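Local coordinates for DNA ligase (Archaeoglobus fulgidus, PDB 3GDE), which is an ATP-dependent DNA ligase that probably seals nicks in double-stranded DNA during replication, recombination and repair, at residues R184-P187 with E188-E191; V203-V206 with A207-G211; P310-F313 with Q314-L317; D540-E543 with R544-L548. All coordinates share one frame; numbering follows the deposited sequence.

Contact 1 (R184-P187 with E188-E191); sequences RADP and ETVE
The carboxylate of D186 reaches forward to the backbone of E188: D186 OD1 accepts E188 N at 3.2 Å, and the N-H points almost straight at it (167°). The torsion behind this places CG opposite the backbone N and beside the carbonyl carbon (chi1 -169°), bringing the carboxylate to the first turn. E188 N reaches OD1 from above the carboxylate plane, 55° out of it. This is an N-cap at the start of helix 187-197. P187 holds the first helical position, where no N-H is needed for the cap; the carboxylate bonds the next residue, E188, as an N-cap side chain commonly does. The main chain adds V190 N to D186 O at 3.2 Å, in the carbonyl plane, a weak bond from T189 N to the same oxygen, and E191 N to P187 O at 3.0 Å. With an alanine at D186, E188 N would probably be left without its side-chain acceptor and the first turn less firmly held. The bent side chain of E188 brings its OE1 to 3.6 Å from D186 OD1, a meeting of like charges that the helix N terminus may partly offset. On the apolar side, A185 CB meets V190 CG2, the branch beside the backbone N, at 4.0 Å. L215 of helix 200-216 touches A185, T189 and V190, and E212 OE2 accepts D186 N. P187 and V190 pack on A180 of helix 172-182.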
loop_
_atom_site.group_PDB
_atom_site.type_symbol
_atom_site.label_atom_id
_atom_site.label_comp_id
_atom_site.label_asym_id
_atom_site.label_seq_id
_atom_site.Cartn_x
_atom_site.Cartn_y
_atom_site.Cartn_z
ATOM N N ARG A 184 -20.838 7.434 -15.967
ATOM C CA ARG A 184 -21.931 8.250 -15.430
ATOM C C ARG A 184 -22.239 7.901 -13.978
ATOM O O ARG A 184 -23.372 7.544 -13.630
ATOM C CB ARG A 184 -23.191 8.120 -16.302
ATOM C CG ARG A 184 -23.516 9.341 -17.165
ATOM C CD ARG A 184 -22.368 9.788 -18.068
ATOM N NE ARG A 184 -22.305 11.249 -18.175
ATOM C CZ ARG A 184 -21.652 11.923 -19.121
ATOM N NH1 ARG A 184 -20.995 11.290 -20.086
ATOM N NH2 ARG A 184 -21.665 13.246 -19.108
ATOM N N ALA A 185 -21.205 7.991 -13.144
ATOM C CA ALA A 185 -21.329 7.769 -11.710
ATOM C C ALA A 185 -20.744 8.947 -10.935
ATOM O O ALA A 185 -19.896 9.688 -11.449
ATOM C CB ALA A 185 -20.653 6.452 -11.316
ATOM N N ASP A 186 -21.232 9.131 -9.712
ATOM C CA ASP A 186 -20.681 10.110 -8.776
ATOM C C ASP A 186 -19.304 9.575 -8.400
ATOM O O ASP A 186 -19.174 8.397 -8.107
ATOM C CB ASP A 186 -21.607 10.190 -7.549
ATOM C CG ASP A 186 -21.294 11.356 -6.604
ATOM O OD1 ASP A 186 -20.162 11.905 -6.582
ATOM O OD2 ASP A 186 -22.217 11.715 -5.832
ATOM N N PRO A 187 -18.260 10.427 -8.459
ATOM C CA PRO A 187 -16.923 10.016 -8.026
ATOM C C PRO A 187 -16.883 9.509 -6.580
ATOM O O PRO A 187 -16.037 8.686 -6.250
ATOM C CB PRO A 187 -16.095 11.301 -8.152
ATOM C CG PRO A 187 -16.828 12.145 -9.138
ATOM C CD PRO A 187 -18.278 11.814 -8.967
ATOM N N GLU A 188 -17.789 10.009 -5.741
ATOM C CA GLU A 188 -17.885 9.595 -4.339
ATOM C C GLU A 188 -18.418 8.193 -4.156
ATOM O O GLU A 188 -18.016 7.497 -3.233
ATOM C CB GLU A 188 -18.755 10.556 -3.530
ATOM C CG GLU A 188 -17.956 11.546 -2.731
ATOM C CD GLU A 188 -18.018 12.946 -3.301
ATOM O OE1 GLU A 188 -17.520 13.158 -4.439
ATOM O OE2 GLU A 188 -18.561 13.836 -2.593
ATOM N N THR A 189 -19.334 7.780 -5.023
ATOM C CA THR A 189 -19.821 6.413 -4.964
ATOM C C THR A 189 -18.886 5.409 -5.647
ATOM O O THR A 189 -18.921 4.240 -5.306
ATOM C CB THR A 189 -21.339 6.285 -5.323
ATOM O OG1 THR A 189 -21.583 5.202 -6.235
ATOM C CG2 THR A 189 -21.851 7.559 -5.886
ATOM N N VAL A 190 -18.033 5.869 -6.566
ATOM C CA VAL A 190 -16.952 5.019 -7.113
ATOM C C VAL A 190 -15.930 4.779 -5.999
ATOM O O VAL A 190 -15.533 3.641 -5.722
ATOM C CB VAL A 190 -16.252 5.657 -8.366
ATOM C CG1 VAL A 190 -14.946 4.917 -8.709
ATOM C CG2 VAL A 190 -17.195 5.666 -9.572
ATOM N N GLU A 191 -15.523 5.884 -5.374
ATOM C CA GLU A 191 -14.698 5.885 -4.183
ATOM C C GLU A 191 -15.222 4.933 -3.113
ATOM O O GLU A 191 -14.487 4.064 -2.656
ATOM C CB GLU A 191 -14.644 7.295 -3.607
ATOM C CG GLU A 191 -13.966 7.376 -2.264
ATOM C CD GLU A 191 -12.581 7.903 -2.379
ATOM O OE1 GLU A 191 -12.392 9.106 -2.082
ATOM O OE2 GLU A 191 -11.687 7.123 -2.788
#

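Contact 2 (V203-V206 with A207-G211)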
loop_
_atom_site.group_PDB
_atom_site.type_symbol
_atom_site.label_atom_id
_atom_site.label_comp_id
_atom_site.label_asym_id
_atom_site.label_seq_id
_atom_site.Cartn_x
_atom_site.Cartn_y
_atom_site.Cartn_z
ATOM N N VAL A 203 -14.595 -2.625 -9.607
ATOM C CA VAL A 203 -15.436 -1.431 -9.545
ATOM C C VAL A 203 -15.769 -0.879 -10.948
ATOM O O VAL A 203 -16.925 -0.535 -11.220
ATOM C CB VAL A 203 -14.804 -0.339 -8.615
ATOM C CG1 VAL A 203 -15.498 1.007 -8.766
ATOM C CG2 VAL A 203 -14.869 -0.783 -7.160
ATOM N N ALA A 204 -14.768 -0.807 -11.827
ATOM C CA ALA A 204 -14.961 -0.325 -13.196
ATOM C C ALA A 204 -15.963 -1.204 -13.953
ATOM O O ALA A 204 -16.879 -0.694 -14.615
ATOM C CB ALA A 204 -13.641 -0.259 -13.933
ATOM N N VAL A 205 -15.803 -2.521 -13.821
ATOM C CA VAL A 205 -16.694 -3.469 -14.472
ATOM C C VAL A 205 -18.146 -3.317 -13.984
ATOM O O VAL A 205 -19.078 -3.397 -14.776
ATOM C CB VAL A 205 -16.180 -4.926 -14.338
ATOM C CG1 VAL A 205 -17.190 -5.941 -14.916
ATOM C CG2 VAL A 205 -14.812 -5.072 -15.018
ATOM N N VAL A 206 -18.336 -3.082 -12.691
ATOM C CA VAL A 206 -19.679 -2.871 -12.154
ATOM C C VAL A 206 -20.239 -1.555 -12.692
ATOM O O VAL A 206 -21.410 -1.491 -13.059
ATOM C CB VAL A 206 -19.710 -2.933 -10.605
ATOM C CG1 VAL A 206 -21.078 -2.505 -10.043
ATOM C CG2 VAL A 206 -19.379 -4.342 -10.140
ATOM N N ALA A 207 -19.391 -0.528 -12.765
ATOM C CA ALA A 207 -19.791 0.769 -13.295
ATOM C C ALA A 207 -20.191 0.674 -14.762
ATOM O O ALA A 207 -21.108 1.350 -15.182
ATOM C CB ALA A 207 -18.682 1.814 -13.102
ATOM N N LYS A 208 -19.498 -0.165 -15.528
ATOM C CA LYS A 208 -19.813 -0.395 -16.930
ATOM C C LYS A 208 -21.178 -1.078 -17.098
ATOM O O LYS A 208 -22.021 -0.636 -17.880
ATOM C CB LYS A 208 -18.716 -1.255 -17.570
ATOM C CG LYS A 208 -18.943 -1.597 -19.042
ATOM C CD LYS A 208 -18.131 -2.804 -19.440
ATOM C CE LYS A 208 -18.161 -3.054 -20.938
ATOM N NZ LYS A 208 -19.535 -3.134 -21.499
ATOM N N LYS A 209 -21.375 -2.154 -16.348
ATOM C CA LYS A 209 -22.540 -3.010 -16.499
ATOM C C LYS A 209 -23.808 -2.431 -15.869
ATOM O O LYS A 209 -24.897 -2.605 -16.417
ATOM C CB LYS A 209 -22.250 -4.397 -15.915
ATOM C CG LYS A 209 -21.158 -5.169 -16.643
ATOM C CD LYS A 209 -20.983 -6.589 -16.065
ATOM C CE LYS A 209 -22.151 -7.517 -16.462
ATOM N NZ LYS A 209 -21.749 -8.968 -16.595
ATOM N N GLU A 210 -23.664 -1.743 -14.732
ATOM C CA GLU A 210 -24.822 -1.375 -13.906
ATOM C C GLU A 210 -24.851 0.089 -13.471
ATOM O O GLU A 210 -25.759 0.502 -12.753
ATOM C CB GLU A 210 -24.912 -2.282 -12.662
ATOM C CG GLU A 210 -25.023 -3.787 -12.923
ATOM C CD GLU A 210 -26.354 -4.200 -13.534
ATOM O OE1 GLU A 210 -26.342 -5.012 -14.492
ATOM O OE2 GLU A 210 -27.416 -3.723 -13.061
ATOM N N GLY A 211 -23.858 0.865 -13.891
ATOM C CA GLY A 211 -23.781 2.285 -13.546
ATOM C C GLY A 211 -23.786 2.610 -12.054
ATOM O O GLY A 211 -23.400 1.790 -11.217
#
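Two successive turns of helix 200-216 make this contact, and its side-chain meeting is V205 with K209, one turn apart on the same flank. The two side chains run alongside each other and point the same way, with V205 CG1 4.0 Å from K209 CD. On K209, CG is opposite the carbonyl carbon (chi1 -65°), which carries the chain back over the preceding turn: K209 CG lies 3.3 Å from V205 O before bends at chi3 and chi4 turn the ammonium end off. From V203 to K209 the backbone angles are those of an alpha helix. A207 N donates to V203 O at 2.9 Å, K208 N to A204 O at 2.8 Å, K209 N to V205 O at 3.0 Å, and E210 N to V206 O at 2.8 Å. A207 CB sits 3.4 Å from A204 O, close against the turn before it. The helix is packed on more than one flank: V203 meets V190 and A193 of helix 187-197, whereas A204 meets V46 and V205 meets Y43, both of helix 39-49. K208, straight as far as CE and bent at chi4, ends in a salt bridge with E37, and K209 NZ forms a long, weak ion pair with E39. The methylenes of K209 thus cover V205 while its amine passes beyond, and the charge attraction to the chain around residues 37-39 probably rests mainly on K208 with E37.

Contact 3 (P310-F313 with Q314-L317); sequences PMPF and QHVL
F313, Q314 and P312 carry most of this contact, in which the chain leaves strand 309-311 and enters helix 313-321. The F313 ring is swung between its own backbone N and carbonyl carbon (chi1 79°), which sets one ring face beneath Q314 N, 3.2 Å from F313 CG. Farther round, F313 CE1 meets L317 CD1 at 3.6 Å in an oblique approach. Q314 has a similar first torsion, and its chain bends at chi2, folding the amide back over the P312 ring: NE2 lies 3.4 Å from P312 CB and OE1 3.4 Å from P312 CG. The amide stands nearly perpendicular to the F313 ring, their planes 86° apart. This strand-to-helix turn belongs to the ATP-dependent ligase domain, with the F313 side chain about 7 Å from that of E301, a predicted ATP-binding residue. F313 and Q314 also touch R529, and F313 and L317 touch R531, both in the C-terminal, OB-type family region. A phosphate ion, probably from the crystallisation liquor, lies about 3 Å from the Q314 side chain. The third residue, P312, works from two sides. Its carbonyl O takes H315 N at 3.1 Å, the donor standing above the carbonyl plane, while its CD makes a CH-pi contact over the H315 ring, 4.0 Å from the centroid. M311 SD approaches the same ring obliquely.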
loop_
_atom_site.group_PDB
_atom_site.type_symbol
_atom_site.label_atom_id
_atom_site.label_comp_id
_atom_site.label_asym_id
_atom_site.label_seq_id
_atom_site.Cartn_x
_atom_site.Cartn_y
_atom_site.Cartn_z
ATOM N N PRO A 310 3.963 -6.113 27.709
ATOM C CA PRO A 310 3.826 -5.659 26.317
ATOM C C PRO A 310 5.151 -5.461 25.594
ATOM O O PRO A 310 6.140 -5.050 26.203
ATOM C CB PRO A 310 3.110 -4.307 26.455
ATOM C CG PRO A 310 2.443 -4.355 27.780
ATOM C CD PRO A 310 3.378 -5.136 28.648
ATOM N N MET A 311 5.158 -5.752 24.298
ATOM C CA MET A 311 6.333 -5.567 23.453
ATOM C C MET A 311 6.017 -4.574 22.334
ATOM O O MET A 311 4.847 -4.386 22.001
ATOM C CB MET A 311 6.791 -6.913 22.891
ATOM C CG MET A 311 7.250 -7.890 23.961
ATOM S SD MET A 311 8.799 -7.347 24.727
ATOM C CE MET A 311 8.597 -7.987 26.387
ATOM N N PRO A 312 7.054 -3.944 21.741
ATOM C CA PRO A 312 6.807 -2.902 20.733
ATOM C C PRO A 312 6.294 -3.479 19.404
ATOM O O PRO A 312 6.520 -4.651 19.110
ATOM C CB PRO A 312 8.184 -2.251 20.564
ATOM C CG PRO A 312 9.142 -3.356 20.846
ATOM C CD PRO A 312 8.499 -4.168 21.946
ATOM N N PHE A 313 5.626 -2.649 18.612
ATOM C CA PHE A 313 4.872 -3.115 17.436
ATOM C C PHE A 313 5.700 -3.796 16.343
ATOM O O PHE A 313 5.174 -4.626 15.608
ATOM C CB PHE A 313 4.033 -1.978 16.833
ATOM C CG PHE A 313 4.816 -1.035 15.976
ATOM C CD1 PHE A 313 4.779 -1.148 14.591
ATOM C CD2 PHE A 313 5.598 -0.037 16.551
ATOM C CE1 PHE A 313 5.510 -0.282 13.786
ATOM C CE2 PHE A 313 6.335 0.836 15.754
ATOM C CZ PHE A 313 6.287 0.714 14.369
ATOM N N GLN A 314 6.976 -3.439 16.224
ATOM C CA GLN A 314 7.820 -4.019 15.173
ATOM C C GLN A 314 8.075 -5.512 15.410
ATOM O O GLN A 314 8.486 -6.227 14.501
ATOM C CB GLN A 314 9.134 -3.239 14.986
ATOM C CG GLN A 314 10.194 -3.438 16.091
ATOM C CD GLN A 314 10.051 -2.475 17.265
ATOM O OE1 GLN A 314 10.908 -2.443 18.139
ATOM N NE2 GLN A 314 8.980 -1.685 17.287
ATOM N N HIS A 315 7.809 -5.965 16.635
ATOM C CA HIS A 315 7.787 -7.387 16.955
ATOM C C HIS A 315 6.613 -8.090 16.270
ATOM O O HIS A 315 6.778 -9.192 15.746
ATOM C CB HIS A 315 7.748 -7.603 18.473
ATOM C CG HIS A 315 9.048 -7.319 19.159
ATOM N ND1 HIS A 315 9.546 -8.115 20.167
ATOM C CD2 HIS A 315 9.955 -6.328 18.982
ATOM C CE1 HIS A 315 10.701 -7.623 20.584
ATOM N NE2 HIS A 315 10.971 -6.539 19.881
ATOM N N VAL A 316 5.437 -7.461 16.274
ATOM C CA VAL A 316 4.297 -7.977 15.503
ATOM C C VAL A 316 4.640 -7.995 14.003
ATOM O O VAL A 316 4.292 -8.940 13.294
ATOM C CB VAL A 316 2.986 -7.172 15.734
ATOM C CG1 VAL A 316 1.837 -7.795 14.952
ATOM C CG2 VAL A 316 2.625 -7.094 17.221
ATOM N N LEU A 317 5.340 -6.960 13.537
ATOM C CA LEU A 317 5.737 -6.879 12.135
ATOM C C LEU A 317 6.651 -8.037 11.731
ATOM O O LEU A 317 6.522 -8.553 10.625
ATOM C CB LEU A 317 6.375 -5.515 11.799
ATOM C CG LEU A 317 5.497 -4.256 11.896
ATOM C CD1 LEU A 317 6.298 -3.008 11.524
ATOM C CD2 LEU A 317 4.199 -4.356 11.056
#

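Contact 4 (D540-E543 with R544-L548)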
loop_
_atom_site.group_PDB
_atom_site.type_symbol
_atom_site.label_atom_id
_atom_site.label_comp_id
_atom_site.label_asym_id
_atom_site.label_seq_id
_atom_site.Cartn_x
_atom_site.Cartn_y
_atom_site.Cartn_z
ATOM N N ASP A 540 3.151 7.694 3.279
ATOM C CA ASP A 540 2.306 8.793 3.711
ATOM C C ASP A 540 2.140 9.839 2.620
ATOM O O ASP A 540 3.057 10.093 1.839
ATOM C CB ASP A 540 2.818 9.388 5.020
ATOM C CG ASP A 540 2.493 8.505 6.211
ATOM O OD1 ASP A 540 1.298 8.449 6.600
ATOM O OD2 ASP A 540 3.418 7.856 6.742
ATOM N N THR A 541 0.941 10.410 2.564
ATOM C CA THR A 541 0.533 11.289 1.472
ATOM C C THR A 541 0.881 12.741 1.750
ATOM O O THR A 541 1.056 13.131 2.912
ATOM C CB THR A 541 -0.986 11.164 1.205
ATOM O OG1 THR A 541 -1.715 11.513 2.391
ATOM C CG2 THR A 541 -1.345 9.738 0.797
ATOM N N ILE A 542 0.991 13.538 0.689
ATOM C CA ILE A 542 1.177 14.991 0.833
ATOM C C ILE A 542 0.111 15.645 1.740
ATOM O O ILE A 542 0.409 16.592 2.478
ATOM C CB ILE A 542 1.271 15.704 -0.551
ATOM C CG1 ILE A 542 1.590 17.196 -0.393
ATOM C CG2 ILE A 542 -0.001 15.490 -1.392
ATOM C CD1 ILE A 542 2.935 17.485 0.259
ATOM N N GLU A 543 -1.114 15.119 1.689
ATOM C CA GLU A 543 -2.198 15.546 2.570
ATOM C C GLU A 543 -1.883 15.291 4.049
ATOM O O GLU A 543 -2.125 16.155 4.889
ATOM C CB GLU A 543 -3.521 14.876 2.166
ATOM C CG GLU A 543 -4.724 15.233 3.042
ATOM C CD GLU A 543 -6.073 14.959 2.370
ATOM O OE1 GLU A 543 -6.143 14.120 1.428
ATOM O OE2 GLU A 543 -7.070 15.590 2.796
ATOM N N ARG A 544 -1.341 14.113 4.359
ATOM C CA ARG A 544 -0.910 13.794 5.718
ATOM C C ARG A 544 0.143 14.800 6.216
ATOM O O ARG A 544 0.002 15.373 7.303
ATOM C CB ARG A 544 -0.372 12.361 5.804
ATOM C CG ARG A 544 -0.050 11.891 7.235
ATOM C CD ARG A 544 -1.180 11.043 7.838
ATOM N NE ARG A 544 -1.118 10.958 9.301
ATOM C CZ ARG A 544 -0.368 10.095 9.986
ATOM N NH1 ARG A 544 0.412 9.228 9.351
ATOM N NH2 ARG A 544 -0.390 10.101 11.317
ATOM N N VAL A 545 1.185 15.011 5.413
ATOM C CA VAL A 545 2.266 15.929 5.763
ATOM C C VAL A 545 1.706 17.326 6.072
ATOM O O VAL A 545 2.050 17.928 7.098
ATOM C CB VAL A 545 3.372 15.974 4.654
ATOM C CG1 VAL A 545 4.481 16.978 5.008
ATOM C CG2 VAL A 545 3.961 14.588 4.433
ATOM N N GLU A 546 0.829 17.810 5.187
ATOM C CA GLU A 546 0.128 19.087 5.349
ATOM C C GLU A 546 -0.618 19.181 6.678
ATOM O O GLU A 546 -0.475 20.166 7.396
ATOM C CB GLU A 546 -0.854 19.312 4.192
ATOM C CG GLU A 546 -0.191 19.778 2.909
ATOM C CD GLU A 546 -1.058 19.582 1.650
ATOM O OE1 GLU A 546 -2.184 19.036 1.742
ATOM O OE2 GLU A 546 -0.584 19.976 0.558
ATOM N N ASN A 547 -1.422 18.163 6.986
ATOM C CA ASN A 547 -2.172 18.109 8.243
ATOM C C ASN A 547 -1.246 18.049 9.457
ATOM O O ASN A 547 -1.485 18.728 10.456
ATOM C CB ASN A 547 -3.141 16.912 8.266
ATOM C CG ASN A 547 -4.299 17.055 7.269
ATOM O OD1 ASN A 547 -4.670 18.160 6.862
ATOM N ND2 ASN A 547 -4.869 15.923 6.873
ATOM N N LEU A 548 -0.189 17.249 9.365
ATOM C CA LEU A 548 0.781 17.165 10.458
ATOM C C LEU A 548 1.525 18.483 10.671
ATOM O O LEU A 548 1.799 18.861 11.814
ATOM C CB LEU A 548 1.744 15.990 10.277
ATOM C CG LEU A 548 1.118 14.582 10.372
ATOM C CD1 LEU A 548 2.132 13.500 10.011
ATOM C CD2 LEU A 548 0.504 14.305 11.740
#
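R544 reaches back one turn to D540, and its side chain meets something at almost every step. R544 CB rests 3.3 Å from T541 O. CG is turned opposite the backbone N (chi1 -173°) and the chain bends at chi2, so that CG and then CD each pass 3.8 Å from D540 OD1. At the tip, NH1 forms a salt bridge with D540 OD1 at 3.0 Å. The oxygen sits in the guanidinium plane, at its edge, but NH1 meets it from above the carboxylate plane, 47° out. L548 CD1 covers one guanidinium face, 4.1 Å above the centre, and NH2 forms a salt bridge with E426. This is the start of helix 542-550, which packs beside strands 428-437 and 446-454 of the OB-type region. T541 is the N-cap, its OG1 accepting R544 N at 3.3 Å. V545 N is bonded to T541 O, E546 N to I542 O and N547 N to E543 O. A leucine in place of R544 would probably leave D540 OD1 and E426 without their cationic mate. The R544 side chain is also about 4 Å from those of R414 and K420, predicted ATP-binding residues, and from a bound phosphate, a setting that suggests a basic pocket for an anion. D540 OD2 accepts D429 N, fixing the carboxylate from its other oxygen. Farther along, the E546 carboxylate lies across I542, OE2 3.7 Å from CG1.

All four contacts are local and follow one another in series, so none nests in or crosses another. From the N terminus, contact 1 turns the loop after helix 172-182 into helix 187-197, and contact 2 belongs to the next helix, 200-216. These two touch, V190 CG1 meeting V203 CG1 at 3.9 Å, and link the helices. Contact 3 then joins strand 309-311 to helix 313-321 in the ATP-dependent ligase domain, on the opposite side of the chain's centre from both. Contact 4 opens helix 542-550 near the C terminus. Its nearest atoms lie about 9 Å from contact 1 and 11 Å from contact 3, without touching either.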